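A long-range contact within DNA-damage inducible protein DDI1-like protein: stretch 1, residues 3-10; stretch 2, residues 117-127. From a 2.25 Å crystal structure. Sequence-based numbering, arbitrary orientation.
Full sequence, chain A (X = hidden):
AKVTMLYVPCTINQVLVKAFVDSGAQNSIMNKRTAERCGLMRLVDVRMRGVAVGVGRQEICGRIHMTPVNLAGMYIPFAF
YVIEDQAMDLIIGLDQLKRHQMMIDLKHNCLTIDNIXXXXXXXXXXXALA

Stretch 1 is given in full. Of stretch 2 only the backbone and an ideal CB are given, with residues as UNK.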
# COMPACT_ATOMS: atom_id res chain seq x y z
N VAL A 3 -1.06 5.46 -12.75
CA VAL A 3 -2.21 5.85 -11.92
C VAL A 3 -1.81 6.87 -10.86
O VAL A 3 -0.69 6.91 -10.46
CB VAL A 3 -2.97 4.67 -11.26
CG1 VAL A 3 -3.59 3.74 -12.30
CG2 VAL A 3 -2.10 3.89 -10.30
N THR A 4 -2.77 7.68 -10.45
CA THR A 4 -2.64 8.51 -9.26
C THR A 4 -2.46 7.67 -7.98
O THR A 4 -3.17 6.75 -7.72
CB THR A 4 -3.89 9.38 -9.12
OG1 THR A 4 -4.00 10.18 -10.30
CG2 THR A 4 -3.83 10.31 -7.86
N MET A 5 -1.54 8.04 -7.14
CA MET A 5 -1.38 7.31 -5.84
C MET A 5 -2.44 7.80 -4.90
O MET A 5 -2.99 8.84 -5.17
CB MET A 5 0.01 7.52 -5.22
CG MET A 5 1.14 7.30 -6.17
SD MET A 5 1.55 5.59 -6.53
CE MET A 5 0.62 5.33 -7.97
N LEU A 6 -2.73 7.09 -3.82
CA LEU A 6 -3.90 7.38 -2.95
C LEU A 6 -3.51 8.33 -1.82
O LEU A 6 -2.69 7.98 -0.99
CB LEU A 6 -4.49 6.11 -2.30
CG LEU A 6 -4.89 5.00 -3.26
CD1 LEU A 6 -5.60 3.84 -2.53
CD2 LEU A 6 -5.79 5.59 -4.39
N TYR A 7 -4.09 9.53 -1.84
CA TYR A 7 -4.01 10.48 -0.72
C TYR A 7 -5.40 10.91 -0.27
O TYR A 7 -6.28 11.04 -1.05
CB TYR A 7 -3.21 11.70 -1.11
CG TYR A 7 -1.75 11.43 -1.32
CD1 TYR A 7 -1.25 10.86 -2.52
CD2 TYR A 7 -0.82 11.84 -0.37
CE1 TYR A 7 0.09 10.62 -2.67
CE2 TYR A 7 0.53 11.64 -0.55
CZ TYR A 7 0.98 11.01 -1.66
OH TYR A 7 2.30 10.88 -1.75
N VAL A 8 -5.57 11.07 1.02
CA VAL A 8 -6.71 11.73 1.59
C VAL A 8 -6.32 12.97 2.36
O VAL A 8 -5.24 13.02 2.98
CB VAL A 8 -7.49 10.78 2.46
CG1 VAL A 8 -8.15 9.71 1.61
CG2 VAL A 8 -6.61 10.18 3.58
N PRO A 9 -7.20 13.99 2.33
CA PRO A 9 -6.96 15.13 3.23
C PRO A 9 -7.48 14.87 4.65
O PRO A 9 -8.30 14.00 4.87
CB PRO A 9 -7.72 16.25 2.56
CG PRO A 9 -8.92 15.49 1.91
CD PRO A 9 -8.41 14.17 1.50
N CYS A 10 -6.96 15.60 5.61
CA CYS A 10 -7.38 15.57 6.99
C CYS A 10 -6.77 16.76 7.73
O CYS A 10 -5.95 17.48 7.19
CB CYS A 10 -6.89 14.28 7.68
SG CYS A 10 -5.09 13.98 7.74
N UNK A 117 -17.26 8.28 3.74
CA UNK A 117 -16.32 8.05 2.68
C UNK A 117 -15.58 9.33 2.31
O UNK A 117 -16.18 10.26 1.85
CB UNK A 117 -17.04 7.47 1.46
N UNK A 118 -14.27 9.36 2.51
CA UNK A 118 -13.42 10.45 2.06
C UNK A 118 -12.93 10.05 0.67
O UNK A 118 -12.23 9.07 0.53
CB UNK A 118 -12.26 10.71 3.03
N UNK A 119 -13.18 10.87 -0.36
CA UNK A 119 -12.69 10.58 -1.69
C UNK A 119 -11.19 10.90 -1.75
O UNK A 119 -10.71 11.82 -1.10
CB UNK A 119 -13.47 11.37 -2.74
N UNK A 120 -10.48 10.07 -2.50
CA UNK A 120 -9.07 10.23 -2.76
C UNK A 120 -8.93 11.46 -3.58
O UNK A 120 -9.77 11.75 -4.51
CB UNK A 120 -8.46 9.01 -3.46
N UNK A 121 -7.85 12.17 -3.27
CA UNK A 121 -7.59 13.40 -3.93
C UNK A 121 -7.28 13.15 -5.39
O UNK A 121 -6.59 12.15 -5.72
CB UNK A 121 -6.45 14.15 -3.24
N UNK A 122 -7.75 14.06 -6.27
CA UNK A 122 -7.43 13.95 -7.69
C UNK A 122 -5.99 14.27 -7.94
O UNK A 122 -5.38 14.89 -7.13
CB UNK A 122 -8.32 14.87 -8.53
N UNK A 123 -5.46 13.81 -9.05
CA UNK A 123 -4.02 13.99 -9.36
C UNK A 123 -3.67 15.44 -9.32
O UNK A 123 -2.57 15.80 -8.86
CB UNK A 123 -3.66 13.41 -10.73
N UNK A 124 -4.54 16.31 -9.84
CA UNK A 124 -4.15 17.73 -9.88
C UNK A 124 -4.21 18.40 -8.51
O UNK A 124 -3.76 19.54 -8.42
CB UNK A 124 -5.05 18.49 -10.85
N UNK A 125 -4.73 17.71 -7.46
CA UNK A 125 -4.67 18.24 -6.08
C UNK A 125 -3.37 17.95 -5.30
O UNK A 125 -3.10 18.69 -4.39
CB UNK A 125 -5.84 17.66 -5.29
N UNK A 126 -2.57 16.93 -5.66
CA UNK A 126 -1.47 16.45 -4.84
C UNK A 126 -0.34 17.51 -4.59
O UNK A 126 -0.09 17.85 -3.44
CB UNK A 126 -0.87 15.21 -5.51
N UNK A 127 0.31 18.06 -5.64
CA UNK A 127 1.47 18.92 -5.36
C UNK A 127 1.20 20.38 -5.12
O UNK A 127 1.91 21.17 -5.65
CB UNK A 127 2.45 18.82 -6.53

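Position 117 has nothing of stretch 1 within 5.5 Å of its ideal CB. Many side chains would fit. It is Asn117, with its OD1 bonded elsewhere in the structure.

At position 118 the CA-to-CB bond points toward stretch 1. The ideal CB lies 4.5 Å from CG1 of Val8 and 5.4 Å from CD of Pro9. Both neighbours are apolar, and the phi/psi of -91/123 is extended, so a small or branched aliphatic side chain suits. The residue is Val118. Its CG1 meets Val8 CG1 at 4.1 Å and Pro9 CD at 3.9 Å.

Position 119 points away. Its phi of -76° admits proline among many others, and Pro119 is found.

At position 120 the ideal CB points sideways, 4.4 Å from Leu6 CD2 and 5.1 Å from Val8 CG1. An aliphatic or aromatic side chain could use both. The residue is Phe120. Leu6 lies over one face of the ring, with its CD2 4.0 Å from the ring centroid. Val8 CG1 comes within 3.6 Å of Phe120 CD1. The backbone also takes part: Phe120 CA makes a CA-H...O contact of 3.4 Å with Tyr7 O.

At position 121 the backbone N faces Tyr7 O, and CA-to-CB points toward stretch 1, near Tyr7 and Pro9, so an apolar side chain suits. Leucine, isoleucine or methionine would do. It is Leu121. Its N donates to Tyr7 O at 2.9 Å, nearly straight at 170°. Its CD1 packs on Tyr7 CB at 3.8 Å, its CD2 on Pro9 CD at 3.7 Å. A water joins its O to Met5 O and Tyr7 N.

Position 122 points away, with a phi of -71° that proline tolerates. It is Pro122.

At position 123 the ideal CB is a tight 3.3 Å from Thr4 OG1. The hydroxyl suits a side chain with an acceptor, such as Asp or Asn; a longer Glu or Gln could also extend toward Met5 N. Glu123 is deposited. Its OE2 is 3.1 Å from Thr4 OG1, though that hydroxyl proton has another acceptor within reach. A water links the same OE2 to Met5 N.

Positions 124 and 125 are out of reach and leave the choice open. They are Asn124 and Asp125.

Position 126 points toward stretch 1, its ideal CB 5.3 Å from Tyr7 CD1. A longer apolar side chain could span the gap. Leu126 does: both methyls, CD1 and CD2, lie 3.6 Å from Tyr7 CD1, and Leu126 CD1 is also 4.0 Å from Thr4 CG2.

Position 127 is out of reach. It is Pro127.

Stretch 2, residues 117-127: NVPFLPENDLP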
# COMPACT_ATOMS: atom_id res chain seq x y z
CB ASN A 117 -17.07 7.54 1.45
CG ASN A 117 -17.94 6.31 1.77
OD1 ASN A 117 -17.51 5.16 1.67
ND2 ASN A 117 -19.20 6.57 2.18
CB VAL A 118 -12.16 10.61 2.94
CG1 VAL A 118 -11.41 11.89 2.67
CG2 VAL A 118 -12.57 10.69 4.36
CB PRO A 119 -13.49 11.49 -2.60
CG PRO A 119 -14.12 12.52 -1.74
CD PRO A 119 -13.76 12.22 -0.30
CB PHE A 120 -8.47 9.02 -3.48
CG PHE A 120 -8.51 7.76 -2.64
CD1 PHE A 120 -7.90 7.72 -1.39
CD2 PHE A 120 -9.23 6.64 -3.06
CE1 PHE A 120 -8.01 6.58 -0.57
CE2 PHE A 120 -9.32 5.50 -2.24
CZ PHE A 120 -8.71 5.48 -0.99
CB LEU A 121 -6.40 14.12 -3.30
CG LEU A 121 -6.52 14.57 -1.85
CD1 LEU A 121 -5.15 14.92 -1.36
CD2 LEU A 121 -7.43 15.78 -1.72
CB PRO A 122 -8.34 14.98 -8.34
CG PRO A 122 -8.76 15.84 -7.25
CD PRO A 122 -8.83 15.02 -6.05
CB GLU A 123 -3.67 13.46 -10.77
CG GLU A 123 -2.17 13.44 -11.17
CD GLU A 123 -1.23 12.92 -10.08
OE1 GLU A 123 -0.33 13.70 -9.63
OE2 GLU A 123 -1.40 11.76 -9.63
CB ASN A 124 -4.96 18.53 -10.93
CG ASN A 124 -4.64 18.10 -12.38
OD1 ASN A 124 -3.48 17.95 -12.76
ND2 ASN A 124 -5.66 17.91 -13.18
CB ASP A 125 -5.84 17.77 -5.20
CG ASP A 125 -7.07 18.64 -5.33
OD1 ASP A 125 -7.02 19.71 -5.88
OD2 ASP A 125 -8.17 18.22 -4.94
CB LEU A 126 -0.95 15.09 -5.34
CG LEU A 126 -1.96 13.92 -5.42
CD1 LEU A 126 -1.29 12.58 -5.72
CD2 LEU A 126 -2.80 13.69 -4.18
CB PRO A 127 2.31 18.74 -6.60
CG PRO A 127 1.31 18.48 -7.67
CD PRO A 127 0.15 17.80 -7.07
O HOH W 1 -4.88 10.24 -4.47
O HOH W 2 0.33 9.97 -7.91
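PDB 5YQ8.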